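Local coordinates for protein ceramide very long chain fatty acid hydroxylase SCS7 (Saccharomyces cerevisiae, PDB 4ZR1) that hydroxylates the very long chain fatty acids of sphingolipids in the membrane, postulated to act on the C-2 position of the acyl chain of dihydroceramides and phytoceramides, at residues Lys49-Leu54 against Ile78-His83; Gln63-Asp68 against Ala166-Phe171. All blocks are in the same frame, centred on the assembly; numbering follows the deposited sequence.

The two contacts lie side by side in the part of the chain that is probably cytoplasmic, with centres about 14 Å apart. Their segments alternate along the chain: 49-54, 63-68, 78-83, then 166-171. Contact 1 joins the end of helix 44-51 to the loop after helix 71-78. Contact 2 sets helix 60-65 on helix 164-179. They touch directly. Ile78 CD1 of contact 1 lies 3.5 Å from Phe171 CD1 of contact 2, and Leu54 packs on Ile64. The N-terminal region is thus built against helix 164-179, which carries the zinc ligands His174, His177 and His178. The side chain of Ile78 is about 6 Å from that of His178.

Contact 1 (Lys49-Leu54 against Ile78-His83); sequences KKHKFL and IHRPRH
Arg82 reaches between His51 and Phe53, and these three residues bury the most surface here. Its chain bends at chi2 (-77°), which brings the guanidinium back to segment 49-54. NH2 approaches the imidazole of His51, 3.3 Å from CD2. The guanidinium and the imidazole stand nearly perpendicular, with planes 87° apart. The other branch turns to Phe53, where NH1 lies 3.6 Å from CD2. This ring is almost parallel to the guanidinium, but the two groups meet obliquely. Lys52 leaves helix 44-51 with positive phi, so the chain turns before Phe53. Phe53 CG is anti to the backbone N (chi1 -175°). Phe53 CZ lies 4.1 Å from Ile78 CD1. Arg80 adds a smaller contact: His51 CE1 sits over one face of its guanidinium, 4.2 Å from NH1. Both arginines have stronger partners nearby. Arg82 NH2 forms a salt bridge with Asp47. Arg80 NH2 forms one with Glu290, and its NE a hydrogen bond to Thr26 O. Arg82 therefore links the end of helix 44-51 to the loop after helix 71-78. The two guanidiniums might disfavour protonation of His51, though carboxylates Asp47 and Glu290 would offset much of this; its charge state is not seen.

Contact 2 (Gln63-Asp68 against Ala166-Phe171); sequences QILRSD and AFATHF
This is a helix-helix contact between short helix 60-65 and helix 164-179 of the fatty acid hydroxylase fold. Further along, the second helix carries the HxxHH histidine box, with zinc ligands His174, His177 and His178. Ile64 and Ala168 have the closest CA atoms of the two segments, 6.3 Å apart. Near the start of helix 164-179, Asn164 ND2 donates a hydrogen bond to Ser67 O, a polar tie beside an apolar interface.

Phe167 is the first residue of segment 166-171 to touch helix 60-65. Its CB meets Ile64 CG2 at 3.9 Å, while its ring stacks on Tyr74 of helix 71-78. Ala168 comes next and is touched by two side chains of helix 60-65. Ile64 CG2 lies 4.0 Å from its backbone N. Leu65 starts away from the helix, but its CD2 branch turns back to within 3.6 Å of Ala168 CB. His170 serves a different face of the helix: ND1 bonds to the hydroxyl of Tyr74 and NE2 to Asp157, so both ring nitrogens are satisfied. Phe171 closes the segment, one turn after Phe167, whose carbonyl accepts its N-H. Its CG is anti to the backbone N (chi1 -180°). The Phe171 side chain is also touched by Leu60, Leu61 and Ile78.

Ile64 serves all three apolar partners because its two branches divide the work. CG2 covers Phe167 and Ala168, while the extended CG1-CD1 arm (chi2 177°) reaches Phe171. An alanine here would lose both branches and would probably loosen the seating of helix 60-65 on helix 164-179. The arm ends in a CH-pi contact: Ile64 CD1 lies over one face of the Phe171 ring, 3.8 Å from its centroid and 18° off the ring normal.

Contact 1 (Lys49-Leu54 against Ile78-His83)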
loop_
_atom_site.group_PDB
_atom_site.type_symbol
_atom_site.label_atom_id
_atom_site.label_comp_id
_atom_site.label_asym_id
_atom_site.label_seq_id
_atom_site.Cartn_x
_atom_site.Cartn_y
_atom_site.Cartn_z
ATOM N N LYS A 49 -17.549 15.653 -12.338
ATOM C CA LYS A 49 -18.264 16.911 -12.206
ATOM C C LYS A 49 -18.396 17.322 -10.743
ATOM O O LYS A 49 -18.289 18.501 -10.415
ATOM C CB LYS A 49 -19.646 16.814 -12.853
ATOM C CG LYS A 49 -20.461 18.092 -12.768
ATOM C CD LYS A 49 -19.763 19.238 -13.485
ATOM C CE LYS A 49 -20.640 20.483 -13.545
ATOM N NZ LYS A 49 -19.915 21.662 -14.109
ATOM N N LYS A 50 -18.615 16.349 -9.866
ATOM C CA LYS A 50 -18.856 16.651 -8.460
ATOM C C LYS A 50 -17.589 17.091 -7.724
ATOM O O LYS A 50 -17.597 18.110 -7.046
ATOM C CB LYS A 50 -19.482 15.447 -7.752
ATOM C CG LYS A 50 -19.908 15.737 -6.317
ATOM C CD LYS A 50 -20.716 14.605 -5.707
ATOM C CE LYS A 50 -21.062 14.895 -4.249
ATOM N NZ LYS A 50 -21.858 13.798 -3.616
ATOM N N HIS A 51 -16.502 16.341 -7.866
ATOM C CA HIS A 51 -15.302 16.598 -7.067
ATOM C C HIS A 51 -14.203 17.322 -7.845
ATOM O O HIS A 51 -13.231 17.800 -7.253
ATOM C CB HIS A 51 -14.763 15.284 -6.496
ATOM C CG HIS A 51 -15.763 14.534 -5.669
ATOM N ND1 HIS A 51 -16.124 14.928 -4.396
ATOM C CD2 HIS A 51 -16.476 13.413 -5.932
ATOM C CE1 HIS A 51 -17.018 14.084 -3.913
ATOM N NE2 HIS A 51 -17.249 13.155 -4.823
ATOM N N LYS A 52 -14.365 17.405 -9.165
ATOM C CA LYS A 52 -13.440 18.146 -10.026
ATOM C C LYS A 52 -12.002 17.657 -9.858
ATOM O O LYS A 52 -11.068 18.450 -9.760
ATOM C CB LYS A 52 -13.533 19.654 -9.740
ATOM C CG LYS A 52 -14.827 20.309 -10.226
ATOM C CD LYS A 52 -14.720 21.833 -10.260
ATOM C CE LYS A 52 -14.712 22.366 -11.689
ATOM N NZ LYS A 52 -14.265 23.789 -11.794
ATOM N N PHE A 53 -11.832 16.341 -9.832
ATOM C CA PHE A 53 -10.529 15.746 -9.554
ATOM C C PHE A 53 -9.954 14.991 -10.759
ATOM O O PHE A 53 -9.331 15.582 -11.630
ATOM C CB PHE A 53 -10.646 14.817 -8.349
ATOM C CG PHE A 53 -9.337 14.239 -7.889
ATOM C CD1 PHE A 53 -8.239 15.055 -7.673
ATOM C CD2 PHE A 53 -9.221 12.883 -7.627
ATOM C CE1 PHE A 53 -7.034 14.520 -7.240
ATOM C CE2 PHE A 53 -8.017 12.340 -7.187
ATOM C CZ PHE A 53 -6.926 13.158 -6.994
ATOM N N LEU A 54 -10.149 13.680 -10.795
ATOM C CA LEU A 54 -9.707 12.884 -11.927
ATOM C C LEU A 54 -10.901 12.259 -12.644
ATOM O O LEU A 54 -11.887 11.853 -12.021
ATOM C CB LEU A 54 -8.738 11.785 -11.476
ATOM C CG LEU A 54 -7.394 12.198 -10.869
ATOM C CD1 LEU A 54 -6.688 10.967 -10.343
ATOM C CD2 LEU A 54 -6.501 12.929 -11.865
ATOM N N ILE A 78 -7.189 12.026 -3.368
ATOM C CA ILE A 78 -6.652 10.708 -3.714
ATOM C C ILE A 78 -6.971 9.648 -2.653
ATOM O O ILE A 78 -7.021 8.457 -2.964
ATOM C CB ILE A 78 -5.117 10.760 -3.917
ATOM C CG1 ILE A 78 -4.635 9.579 -4.758
ATOM C CG2 ILE A 78 -4.384 10.783 -2.574
ATOM C CD1 ILE A 78 -5.112 9.608 -6.185
ATOM N N HIS A 79 -7.188 10.084 -1.409
ATOM C CA HIS A 79 -7.490 9.166 -0.310
ATOM C C HIS A 79 -8.997 9.016 -0.085
ATOM O O HIS A 79 -9.431 8.314 0.824
ATOM C CB HIS A 79 -6.815 9.626 0.987
ATOM C CG HIS A 79 -5.320 9.666 0.913
ATOM N ND1 HIS A 79 -4.613 10.838 0.762
ATOM C CD2 HIS A 79 -4.396 8.675 0.962
ATOM C CE1 HIS A 79 -3.320 10.571 0.723
ATOM N NE2 HIS A 79 -3.160 9.266 0.836
ATOM N N ARG A 80 -9.802 9.675 -0.909
ATOM C CA ARG A 80 -11.235 9.429 -0.866
ATOM C C ARG A 80 -11.556 8.443 -1.979
ATOM O O ARG A 80 -11.473 8.782 -3.156
ATOM C CB ARG A 80 -12.009 10.736 -0.989
ATOM C CG ARG A 80 -11.683 11.695 0.155
ATOM C CD ARG A 80 -12.425 13.006 0.052
ATOM N NE ARG A 80 -13.866 12.807 0.089
ATOM C CZ ARG A 80 -14.750 13.796 0.115
ATOM N NH1 ARG A 80 -16.051 13.530 0.144
ATOM N NH2 ARG A 80 -14.326 15.053 0.116
ATOM N N PRO A 81 -11.882 7.195 -1.600
ATOM C CA PRO A 81 -11.866 6.075 -2.548
ATOM C C PRO A 81 -12.962 6.096 -3.608
ATOM O O PRO A 81 -14.070 6.573 -3.381
ATOM C CB PRO A 81 -12.027 4.844 -1.639
ATOM C CG PRO A 81 -12.675 5.366 -0.394
ATOM C CD PRO A 81 -12.133 6.750 -0.216
ATOM N N ARG A 82 -12.627 5.569 -4.777
ATOM C CA ARG A 82 -13.611 5.317 -5.811
ATOM C C ARG A 82 -13.515 3.844 -6.191
ATOM O O ARG A 82 -12.704 3.107 -5.631
ATOM C CB ARG A 82 -13.377 6.211 -7.034
ATOM C CG ARG A 82 -12.569 7.469 -6.762
ATOM C CD ARG A 82 -13.376 8.565 -6.084
ATOM N NE ARG A 82 -12.521 9.690 -5.715
ATOM C CZ ARG A 82 -12.862 10.963 -5.872
ATOM N NH1 ARG A 82 -12.029 11.930 -5.518
ATOM N NH2 ARG A 82 -14.039 11.266 -6.397
ATOM N N HIS A 83 -14.341 3.414 -7.136
ATOM C CA HIS A 83 -14.277 2.052 -7.649
ATOM C C HIS A 83 -14.540 2.056 -9.154
ATOM O O HIS A 83 -15.556 2.581 -9.612
ATOM C CB HIS A 83 -15.282 1.147 -6.918
ATOM C CG HIS A 83 -15.124 -0.309 -7.233
ATOM N ND1 HIS A 83 -13.981 -1.019 -6.927
ATOM C CD2 HIS A 83 -15.956 -1.184 -7.845
ATOM C CE1 HIS A 83 -14.119 -2.267 -7.334
ATOM N NE2 HIS A 83 -15.310 -2.395 -7.890
#

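Contact 2 (Gln63-Asp68 against Ala166-Phe171)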
loop_
_atom_site.group_PDB
_atom_site.type_symbol
_atom_site.label_atom_id
_atom_site.label_comp_id
_atom_site.label_asym_id
_atom_site.label_seq_id
_atom_site.Cartn_x
_atom_site.Cartn_y
_atom_site.Cartn_z
ATOM N N GLN A 63 -3.095 12.676 -16.613
ATOM C CA GLN A 63 -4.097 13.548 -16.045
ATOM C C GLN A 63 -3.556 14.193 -14.750
ATOM O O GLN A 63 -3.924 15.309 -14.396
ATOM C CB GLN A 63 -5.349 12.714 -15.794
ATOM C CG GLN A 63 -6.649 13.392 -15.948
ATOM C CD GLN A 63 -7.796 12.464 -15.627
ATOM O OE1 GLN A 63 -8.740 12.849 -14.946
ATOM N NE2 GLN A 63 -7.728 11.238 -16.125
ATOM N N ILE A 64 -2.669 13.474 -14.062
ATOM C CA ILE A 64 -2.002 13.960 -12.852
ATOM C C ILE A 64 -0.765 14.790 -13.176
ATOM O O ILE A 64 -0.548 15.849 -12.581
ATOM C CB ILE A 64 -1.558 12.794 -11.938
ATOM C CG1 ILE A 64 -2.753 11.993 -11.450
ATOM C CG2 ILE A 64 -0.772 13.307 -10.738
ATOM C CD1 ILE A 64 -2.350 10.799 -10.614
ATOM N N LEU A 65 0.051 14.277 -14.099
ATOM C CA LEU A 65 1.240 14.975 -14.587
ATOM C C LEU A 65 0.940 16.362 -15.178
ATOM O O LEU A 65 1.778 17.259 -15.116
ATOM C CB LEU A 65 1.958 14.126 -15.639
ATOM C CG LEU A 65 2.566 12.815 -15.146
ATOM C CD1 LEU A 65 3.209 12.062 -16.289
ATOM C CD2 LEU A 65 3.581 13.092 -14.071
ATOM N N ARG A 66 -0.246 16.536 -15.749
ATOM C CA ARG A 66 -0.590 17.788 -16.399
ATOM C C ARG A 66 -1.768 18.458 -15.705
ATOM O O ARG A 66 -2.704 18.919 -16.353
ATOM C CB ARG A 66 -0.912 17.556 -17.885
ATOM C CG ARG A 66 0.192 16.846 -18.665
ATOM C CD ARG A 66 -0.206 16.551 -20.124
ATOM N NE ARG A 66 -1.507 15.892 -20.247
ATOM C CZ ARG A 66 -1.958 15.319 -21.362
ATOM N NH1 ARG A 66 -1.210 15.307 -22.459
ATOM N NH2 ARG A 66 -3.156 14.747 -21.382
ATOM N N SER A 67 -1.721 18.514 -14.381
ATOM C CA SER A 67 -2.849 19.030 -13.616
ATOM C C SER A 67 -2.573 20.424 -13.074
ATOM O O SER A 67 -1.442 20.903 -13.126
ATOM C CB SER A 67 -3.176 18.085 -12.460
ATOM O OG SER A 67 -2.168 18.127 -11.462
ATOM N N ASP A 68 -3.614 21.069 -12.557
ATOM C CA ASP A 68 -3.469 22.356 -11.881
ATOM C C ASP A 68 -3.819 22.173 -10.405
ATOM O O ASP A 68 -4.322 23.083 -9.742
ATOM C CB ASP A 68 -4.345 23.433 -12.538
ATOM C CG ASP A 68 -5.826 23.101 -12.487
ATOM O OD1 ASP A 68 -6.176 21.904 -12.389
ATOM O OD2 ASP A 68 -6.647 24.039 -12.565
ATOM N N ALA A 166 5.758 14.876 -8.072
ATOM C CA ALA A 166 5.676 14.328 -6.719
ATOM C C ALA A 166 4.355 13.593 -6.513
ATOM O O ALA A 166 4.326 12.496 -5.954
ATOM C CB ALA A 166 5.841 15.433 -5.675
ATOM N N PHE A 167 3.265 14.197 -6.976
ATOM C CA PHE A 167 1.940 13.586 -6.865
ATOM C C PHE A 167 1.881 12.267 -7.651
ATOM O O PHE A 167 1.196 11.329 -7.256
ATOM C CB PHE A 167 0.845 14.535 -7.376
ATOM C CG PHE A 167 0.864 15.911 -6.755
ATOM C CD1 PHE A 167 1.400 16.124 -5.499
ATOM C CD2 PHE A 167 0.329 16.992 -7.441
ATOM C CE1 PHE A 167 1.411 17.392 -4.940
ATOM C CE2 PHE A 167 0.332 18.260 -6.887
ATOM C CZ PHE A 167 0.874 18.459 -5.635
ATOM N N ALA A 168 2.589 12.203 -8.775
ATOM C CA ALA A 168 2.552 11.005 -9.608
ATOM C C ALA A 168 3.354 9.882 -8.951
ATOM O O ALA A 168 2.984 8.703 -9.032
ATOM C CB ALA A 168 3.080 11.314 -11.020
ATOM N N THR A 169 4.444 10.262 -8.290
ATOM C CA THR A 169 5.276 9.325 -7.540
ATOM C C THR A 169 4.507 8.752 -6.358
ATOM O O THR A 169 4.526 7.547 -6.108
ATOM C CB THR A 169 6.554 10.002 -7.013
ATOM O OG1 THR A 169 7.253 10.623 -8.100
ATOM C CG2 THR A 169 7.466 8.978 -6.326
ATOM N N HIS A 170 3.841 9.639 -5.628
ATOM C CA HIS A 170 2.995 9.252 -4.511
ATOM C C HIS A 170 1.904 8.288 -4.978
ATOM O O HIS A 170 1.723 7.206 -4.420
ATOM C CB HIS A 170 2.379 10.495 -3.876
ATOM C CG HIS A 170 1.468 10.200 -2.730
ATOM N ND1 HIS A 170 0.153 9.824 -2.901
ATOM C CD2 HIS A 170 1.681 10.226 -1.393
ATOM C CE1 HIS A 170 -0.403 9.628 -1.720
ATOM N NE2 HIS A 170 0.503 9.865 -0.787
ATOM N N PHE A 171 1.186 8.703 -6.014
ATOM C CA PHE A 171 0.144 7.897 -6.641
ATOM C C PHE A 171 0.631 6.487 -6.973
ATOM O O PHE A 171 -0.025 5.508 -6.634
ATOM C CB PHE A 171 -0.350 8.604 -7.904
ATOM C CG PHE A 171 -1.428 7.873 -8.640
ATOM C CD1 PHE A 171 -2.740 7.940 -8.210
ATOM C CD2 PHE A 171 -1.135 7.152 -9.791
ATOM C CE1 PHE A 171 -3.742 7.276 -8.902
ATOM C CE2 PHE A 171 -2.131 6.483 -10.487
ATOM C CZ PHE A 171 -3.438 6.549 -10.046
#